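PDB 3WY8: serine protease from Arthrobacter nicotinovorans, which probably hydrolyses peptide bonds as a trypsin-like serine endopeptidase, this chain being its protease domain, and degrades keratin. Local coordinates for residues V1-P7 against L141-S145; T31-T37 against Y213-S219. All blocks are in the same frame, centred on the assembly; numbering follows the deposited sequence.

Contact 1. Residues V1-P7 against L141-S145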
ATOM      1  N   VAL A   1      -3.594 -17.251  -6.344  1.00 21.09           N
ATOM      2  CA  VAL A   1      -2.865 -18.201  -5.457  1.00 21.23           C
ATOM      3  C   VAL A   1      -2.149 -17.464  -4.321  1.00 21.05           C
ATOM      4  O   VAL A   1      -1.628 -16.366  -4.512  1.00 20.35           O
ATOM      5  CB  VAL A   1      -1.882 -19.104  -6.260  1.00 21.46           C
ATOM      6  CG1 VAL A   1      -0.746 -18.299  -6.857  1.00 22.32           C
ATOM      7  CG2 VAL A   1      -1.347 -20.225  -5.384  1.00 22.16           C
ATOM      8  N   ASN A   2      -2.144 -18.084  -3.142  1.00 21.06           N
ATOM      9  CA  ASN A   2      -1.501 -17.523  -1.961  1.00 21.20           C
ATOM     10  C   ASN A   2      -0.134 -18.158  -1.746  1.00 21.20           C
ATOM     11  O   ASN A   2      -0.012 -19.386  -1.697  1.00 21.07           O
ATOM     12  CB  ASN A   2      -2.377 -17.743  -0.727  1.00 21.18           C
ATOM     13  CG  ASN A   2      -3.800 -17.240  -0.913  1.00 21.62           C
ATOM     14  OD1 ASN A   2      -4.028 -16.175  -1.492  1.00 22.72           O
ATOM     15  ND2 ASN A   2      -4.765 -18.000  -0.406  1.00 23.02           N
ATOM     16  N   GLN A   3       0.893 -17.328  -1.620  1.00 21.35           N
ATOM     17  CA  GLN A   3       2.248 -17.848  -1.430  1.00 21.60           C
ATOM     18  C   GLN A   3       3.137 -16.986  -0.546  1.00 21.01           C
ATOM     19  O   GLN A   3       2.872 -15.796  -0.338  1.00 20.68           O
ATOM     20  CB  GLN A   3       2.928 -18.157  -2.774  1.00 22.54           C
ATOM     21  CG  GLN A   3       2.959 -17.023  -3.773  1.00 24.26           C
ATOM     22  CD  GLN A   3       3.239 -17.486  -5.205  1.00 26.93           C
ATOM     23  OE1 GLN A   3       4.034 -18.393  -5.438  1.00 29.14           O
ATOM     24  NE2 GLN A   3       2.591 -16.845  -6.167  1.00 28.10           N
ATOM     25  N   SER A   4       4.181 -17.615  -0.014  1.00 20.11           N
ATOM     26  CA  SER A   4       5.250 -16.911   0.670  1.00 19.89           C
ATOM     27  C   SER A   4       6.227 -16.381  -0.370  1.00 19.65           C
ATOM     28  O   SER A   4       6.450 -17.018  -1.404  1.00 20.33           O
ATOM     29  CB  SER A   4       5.962 -17.846   1.648  1.00 19.70           C
ATOM     30  OG  SER A   4       5.075 -18.294   2.660  1.00 19.92           O
ATOM     31  N   GLU A   5       6.799 -15.216  -0.089  1.00 19.18           N
ATOM     32  CA  GLU A   5       7.661 -14.507  -1.031  1.00 19.08           C
ATOM     33  C   GLU A   5       8.982 -14.113  -0.383  1.00 18.86           C
ATOM     34  O   GLU A   5       9.006 -13.678   0.771  1.00 18.46           O
ATOM     35  CB  GLU A   5       6.959 -13.231  -1.516  1.00 19.08           C
ATOM     36  CG  GLU A   5       5.666 -13.462  -2.292  1.00 19.73           C
ATOM     37  CD  GLU A   5       5.900 -13.989  -3.701  1.00 20.55           C
ATOM     38  OE1 GLU A   5       7.051 -13.943  -4.191  1.00 22.11           O
ATOM     39  OE2 GLU A   5       4.924 -14.449  -4.322  1.00 20.33           O
ATOM     40  N   THR A   6      10.086 -14.256  -1.117  1.00 19.20           N
ATOM     41  CA  THR A   6      11.345 -13.679  -0.647  1.00 19.66           C
ATOM     42  C   THR A   6      11.202 -12.164  -0.696  1.00 19.45           C
ATOM     43  O   THR A   6      10.426 -11.649  -1.512  1.00 19.24           O
ATOM     44  CB  THR A   6      12.576 -14.100  -1.482  1.00 20.07           C
ATOM     45  OG1 THR A   6      12.344 -13.813  -2.865  1.00 21.36           O
ATOM     46  CG2 THR A   6      12.862 -15.566  -1.297  1.00 20.63           C
ATOM     47  N   PRO A   7      11.934 -11.448   0.180  1.00 19.55           N
ATOM     48  CA  PRO A   7      11.814  -9.994   0.226  1.00 19.49           C
ATOM     49  C   PRO A   7      12.032  -9.354  -1.142  1.00 19.26           C
ATOM     50  O   PRO A   7      12.878  -9.805  -1.923  1.00 19.44           O
ATOM     51  CB  PRO A   7      12.929  -9.584   1.189  1.00 19.72           C
ATOM     52  CG  PRO A   7      13.101 -10.771   2.075  1.00 19.88           C
ATOM     53  CD  PRO A   7      12.904 -11.944   1.175  1.00 19.52           C
ATOM     54  N   LEU A 141       7.081 -11.325   3.911  1.00 16.80           N
ATOM     55  CA  LEU A 141       6.303 -10.960   2.730  1.00 16.22           C
ATOM     56  C   LEU A 141       5.476 -12.131   2.196  1.00 16.09           C
ATOM     57  O   LEU A 141       5.987 -13.240   2.033  1.00 16.17           O
ATOM     58  CB  LEU A 141       7.243 -10.453   1.629  1.00 16.45           C
ATOM     59  CG  LEU A 141       6.604  -9.809   0.398  1.00 15.71           C
ATOM     60  CD1 LEU A 141       5.884  -8.509   0.767  1.00 16.46           C
ATOM     61  CD2 LEU A 141       7.669  -9.557  -0.656  1.00 15.96           C
ATOM     62  N   LYS A 142       4.199 -11.860   1.919  1.00 15.72           N
ATOM     63  CA  LYS A 142       3.288 -12.835   1.326  1.00 15.90           C
ATOM     64  C   LYS A 142       2.642 -12.231   0.093  1.00 16.20           C
ATOM     65  O   LYS A 142       2.719 -11.017  -0.122  1.00 16.03           O
ATOM     66  CB  LYS A 142       2.198 -13.251   2.325  1.00 15.78           C
ATOM     67  CG  LYS A 142       2.720 -13.700   3.690  1.00 15.87           C
ATOM     68  CD  LYS A 142       3.599 -14.929   3.597  1.00 16.65           C
ATOM     69  CE  LYS A 142       4.023 -15.392   4.976  1.00 17.72           C
ATOM     70  NZ  LYS A 142       5.047 -16.482   4.892  1.00 19.70           N
ATOM     71  N   SER A 143       2.015 -13.078  -0.719  1.00 16.41           N
ATOM     72  CA  SER A 143       1.290 -12.593  -1.888  1.00 17.05           C
ATOM     73  C   SER A 143      -0.028 -13.322  -2.124  1.00 17.44           C
ATOM     74  O   SER A 143      -0.259 -14.417  -1.595  1.00 17.33           O
ATOM     75  CB  SER A 143       2.167 -12.661  -3.141  1.00 17.00           C
ATOM     76  OG  SER A 143       2.427 -14.003  -3.517  1.00 17.62           O
ATOM     77  N   CYS A 144      -0.889 -12.672  -2.901  1.00 17.63           N
ATOM     78  CA  CYS A 144      -2.110 -13.255  -3.437  1.00 18.71           C
ATOM     79  C   CYS A 144      -2.170 -12.901  -4.913  1.00 18.51           C
ATOM     80  O   CYS A 144      -1.522 -11.950  -5.352  1.00 18.30           O
ATOM     81  CB  CYS A 144      -3.336 -12.657  -2.755  1.00 19.39           C
ATOM     82  SG  CYS A 144      -3.482 -12.977  -1.001  1.00 23.11           S
ATOM     83  N   SER A 145      -2.949 -13.652  -5.681  1.00 18.46           N
ATOM     84  CA  SER A 145      -3.129 -13.334  -7.093  1.00 18.35           C
ATOM     85  C   SER A 145      -4.503 -13.756  -7.598  1.00 18.38           C
ATOM     86  O   SER A 145      -5.114 -14.694  -7.075  1.00 18.19           O
ATOM     87  CB  SER A 145      -2.022 -13.967  -7.942  1.00 18.82           C
ATOM     88  OG  SER A 145      -2.143 -15.378  -7.960  1.00 18.72           O
TER
HETATM   89  O   HOH W   1      -4.833 -15.707  -4.107  1.00 21.85           O
HETATM   90  O   HOH W   2       0.583 -15.088  -5.273  1.00 23.00           O
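The N-terminal residues run antiparallel to strand 142-150, with end-to-end directions 151° apart. Gln-3 and Ser-143 form a hydrogen-bonded pair: Gln-3 N donates to Ser-143 O (3.1 Å) and Ser-143 N to Gln-3 O (2.9 Å). Ser-4 and Lys-142 follow as a non-hydrogen-bonded pair. Glu-5 N then donates a hydrogen bond to Leu-141 O at 3.0 Å. The short strand 3-4 thus adds an edge to the sheet of the second beta domain of this trypsin-like fold, where strand 142-150 also pairs with strand 124-129. On the face of Gln-3 and Ser-143, Ser-143 OG donates to Glu-5 OE2 (2.7 Å), and this carboxylate also forms a salt bridge with Lys-126. A water links Val-1 O, Gln-3 NE2 and Ser-143 OG. On the face of Ser-4, Lys-142 NZ donates to Ser-4 OG at 2.9 Å. Cys-144 ties the strand to Cys-164 by a disulfide. At the chain start, Val-1 N donates to Ser-145 OG (2.9 Å).

Contact 2. Residues T31-T37 against Y213-S219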
ATOM      1  N   THR A  31       7.720   5.029  -8.508  1.00 18.19           N
ATOM      2  CA  THR A  31       8.500   5.985  -9.285  1.00 18.79           C
ATOM      3  C   THR A  31       7.921   7.384  -9.102  1.00 18.92           C
ATOM      4  O   THR A  31       6.709   7.565  -9.114  1.00 19.12           O
ATOM      5  CB  THR A  31       8.546   5.600 -10.771  1.00 18.90           C
ATOM      6  OG1 THR A  31       8.985   4.238 -10.892  1.00 21.25           O
ATOM      7  CG2 THR A  31       9.506   6.499 -11.529  1.00 17.89           C
ATOM      8  N   ALA A  32       8.805   8.357  -8.907  1.00 18.99           N
ATOM      9  CA  ALA A  32       8.408   9.727  -8.606  1.00 19.28           C
ATOM     10  C   ALA A  32       9.618  10.629  -8.760  1.00 19.32           C
ATOM     11  O   ALA A  32      10.736  10.226  -8.431  1.00 19.40           O
ATOM     12  CB  ALA A  32       7.871   9.821  -7.184  1.00 19.02           C
ATOM     13  N   ALA A  33       9.395  11.852  -9.244  1.00 19.78           N
ATOM     14  CA  ALA A  33      10.480  12.821  -9.423  1.00 19.98           C
ATOM     15  C   ALA A  33      11.324  13.012  -8.158  1.00 20.16           C
ATOM     16  O   ALA A  33      12.542  13.173  -8.245  1.00 20.35           O
ATOM     17  CB  ALA A  33       9.934  14.154  -9.909  1.00 20.08           C
ATOM     18  N   ASN A  34      10.682  12.973  -6.988  1.00 20.14           N
ATOM     19  CA  ASN A  34      11.395  13.150  -5.722  1.00 20.28           C
ATOM     20  C   ASN A  34      12.206  11.932  -5.249  1.00 20.28           C
ATOM     21  O   ASN A  34      12.948  12.020  -4.262  1.00 20.16           O
ATOM     22  CB  ASN A  34      10.452  13.653  -4.615  1.00 20.41           C
ATOM     23  CG  ASN A  34       9.312  12.684  -4.299  1.00 20.44           C
ATOM     24  OD1 ASN A  34       9.354  11.499  -4.639  1.00 20.60           O
ATOM     25  ND2 ASN A  34       8.286  13.198  -3.631  1.00 20.50           N
ATOM     26  N   LYS A  35      12.049  10.810  -5.955  1.00 20.13           N
ATOM     27  CA  LYS A  35      12.717   9.538  -5.633  1.00 20.00           C
ATOM     28  C   LYS A  35      12.494   9.081  -4.189  1.00 19.63           C
ATOM     29  O   LYS A  35      13.320   8.353  -3.619  1.00 19.19           O
ATOM     30  CB  LYS A  35      14.217   9.617  -5.938  1.00 20.23           C
ATOM     31  CG  LYS A  35      14.548   9.743  -7.418  1.00 21.20           C
ATOM     32  CD  LYS A  35      16.047   9.836  -7.610  1.00 24.33           C
ATOM     33  CE  LYS A  35      16.418   9.840  -9.078  1.00 26.10           C
ATOM     34  NZ  LYS A  35      17.868   9.564  -9.254  1.00 28.59           N
ATOM     35  N   SER A  36      11.366   9.497  -3.616  1.00 19.20           N
ATOM     36  CA  SER A  36      11.113   9.341  -2.186  1.00 19.08           C
ATOM     37  C   SER A  36       9.686   8.908  -1.861  1.00 18.83           C
ATOM     38  O   SER A  36       9.288   8.903  -0.689  1.00 19.06           O
ATOM     39  CB  SER A  36      11.399  10.665  -1.469  1.00 19.26           C
ATOM     40  OG  SER A  36      12.755  11.040  -1.617  1.00 20.92           O
ATOM     41  N   THR A  37       8.919   8.548  -2.887  1.00 18.29           N
ATOM     42  CA  THR A  37       7.484   8.322  -2.715  1.00 17.81           C
ATOM     43  C   THR A  37       7.143   6.856  -2.470  1.00 17.72           C
ATOM     44  O   THR A  37       7.668   5.961  -3.137  1.00 17.37           O
ATOM     45  CB  THR A  37       6.676   8.904  -3.902  1.00 18.14           C
ATOM     46  OG1 THR A  37       7.007  10.290  -4.052  1.00 17.90           O
ATOM     47  CG2 THR A  37       5.168   8.787  -3.669  1.00 17.99           C
ATOM     48  N   TYR A 213      -1.273  11.333  -6.135  1.00 18.67           N
ATOM     49  CA  TYR A 213       0.049  10.856  -6.524  1.00 18.86           C
ATOM     50  C   TYR A 213       0.893  11.995  -7.113  1.00 19.20           C
ATOM     51  O   TYR A 213       2.061  12.163  -6.750  1.00 19.01           O
ATOM     52  CB  TYR A 213      -0.055   9.684  -7.511  1.00 18.77           C
ATOM     53  CG  TYR A 213       1.232   9.431  -8.255  1.00 18.70           C
ATOM     54  CD1 TYR A 213       2.295   8.768  -7.642  1.00 18.27           C
ATOM     55  CD2 TYR A 213       1.400   9.883  -9.564  1.00 17.92           C
ATOM     56  CE1 TYR A 213       3.489   8.551  -8.319  1.00 18.71           C
ATOM     57  CE2 TYR A 213       2.590   9.675 -10.249  1.00 19.44           C
ATOM     58  CZ  TYR A 213       3.630   9.007  -9.621  1.00 19.58           C
ATOM     59  OH  TYR A 213       4.809   8.799 -10.301  1.00 20.16           O
ATOM     60  N   ASN A 214       0.285  12.775  -8.009  1.00 19.72           N
ATOM     61  CA  ASN A 214       0.976  13.863  -8.705  1.00 20.15           C
ATOM     62  C   ASN A 214       1.575  14.891  -7.751  1.00 20.25           C
ATOM     63  O   ASN A 214       2.736  15.281  -7.908  1.00 20.22           O
ATOM     64  CB  ASN A 214       0.038  14.555  -9.701  1.00 20.49           C
ATOM     65  CG  ASN A 214      -0.234  13.716 -10.945  1.00 21.71           C
ATOM     66  OD1 ASN A 214       0.540  12.825 -11.300  1.00 22.50           O
ATOM     67  ND2 ASN A 214      -1.339  14.013 -11.617  1.00 23.16           N
ATOM     68  N   THR A 215       0.795  15.309  -6.757  1.00 20.09           N
ATOM     69  CA  THR A 215       1.295  16.259  -5.753  1.00 20.44           C
ATOM     70  C   THR A 215       2.374  15.636  -4.851  1.00 20.30           C
ATOM     71  O   THR A 215       3.405  16.258  -4.589  1.00 19.64           O
ATOM     72  CB  THR A 215       0.148  16.954  -4.946  1.00 20.68           C
ATOM     73  OG1 THR A 215       0.699  17.977  -4.108  1.00 20.99           O
ATOM     74  CG2 THR A 215      -0.644  15.967  -4.087  1.00 21.49           C
ATOM     75  N   ALA A 216       2.149  14.400  -4.412  1.00 20.17           N
ATOM     76  CA  ALA A 216       3.119  13.703  -3.569  1.00 20.23           C
ATOM     77  C   ALA A 216       4.455  13.519  -4.287  1.00 20.34           C
ATOM     78  O   ALA A 216       5.510  13.787  -3.717  1.00 20.13           O
ATOM     79  CB  ALA A 216       2.567  12.356  -3.119  1.00 20.18           C
ATOM     80  N   ALA A 217       4.394  13.087  -5.546  1.00 20.86           N
ATOM     81  CA  ALA A 217       5.587  12.728  -6.322  1.00 21.46           C
ATOM     82  C   ALA A 217       6.531  13.905  -6.575  1.00 22.22           C
ATOM     83  O   ALA A 217       7.734  13.715  -6.768  1.00 22.15           O
ATOM     84  CB  ALA A 217       5.179  12.083  -7.641  1.00 21.50           C
ATOM     85  N   ALA A 218       5.973  15.113  -6.585  1.00 23.07           N
ATOM     86  CA  ALA A 218       6.758  16.331  -6.794  1.00 24.20           C
ATOM     87  C   ALA A 218       7.304  16.905  -5.484  1.00 24.80           C
ATOM     88  O   ALA A 218       8.241  17.710  -5.499  1.00 25.49           O
ATOM     89  CB  ALA A 218       5.916  17.375  -7.521  1.00 24.28           C
ATOM     90  N   SER A 219       6.730  16.469  -4.363  1.00 25.38           N
ATOM     91  CA  SER A 219       6.954  17.090  -3.048  1.00 25.96           C
ATOM     92  C   SER A 219       8.207  16.620  -2.309  1.00 26.54           C
ATOM     93  O   SER A 219       8.899  15.702  -2.729  1.00 26.75           O
ATOM     94  CB  SER A 219       5.729  16.884  -2.160  1.00 25.87           C
ATOM     95  OG  SER A 219       4.599  17.543  -2.701  1.00 25.65           O
ATOM     96  OXT SER A 219       8.548  17.158  -1.249  1.00 27.29           O
TER
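Here the C-terminal helix of the trypsin-like fold packs against a connection between two strands of the first beta-barrel, 21-29 and 37-40. A type I turn, Ala-32 to Lys-35, brings Asn-34 to the helix end. Its backbone N donates to Ala-217 O at 3.0 Å, and its ND2 donates to Ser-219 O of the terminal carboxylate at 2.7 Å. Its OD1 accepts within the loop, from Ser-36 N (3.0 Å), which makes an Asx turn, and from Thr-37 OG1 (2.7 Å). Ser-36 OG also donates to Asn-34 O at 2.8 Å. Thus both ends of the amide are used: OD1 accepts within the loop and ND2 donates to the terminal carboxylate. Ser-219 OG donates to Thr-215 O (2.6 Å), while Thr-31 OG1 is hydrogen-bonded to Ser-112 OG. Between these polar groups, Ala-32 CB meets Ala-217 CB at 3.5 Å. One turn earlier in the helix, the Tyr-213 ring lies edge-to-face with Phe-95, and its OH donates to Thr-31 O at 2.6 Å.

Contacts 1 and 2 lie on opposite sides of the chain's centre. Their centres are 27 Å apart, and their nearest atoms are about 15 Å apart, so they do not touch. Each joins one chain terminus to the beta domain at the other end of the sequence. In contact 1 the N-terminus adds to the second domain's sheet; in contact 2 the C-terminal helix packs on the first barrel. Their segments alternate along the sequence, so the two domains are tied crosswise. Ser-171, His-43 and Asp-92 have the geometry of a Ser-His-Asp catalytic triad, consistent with a trypsin-like active site. None of these three residues belongs to either contact.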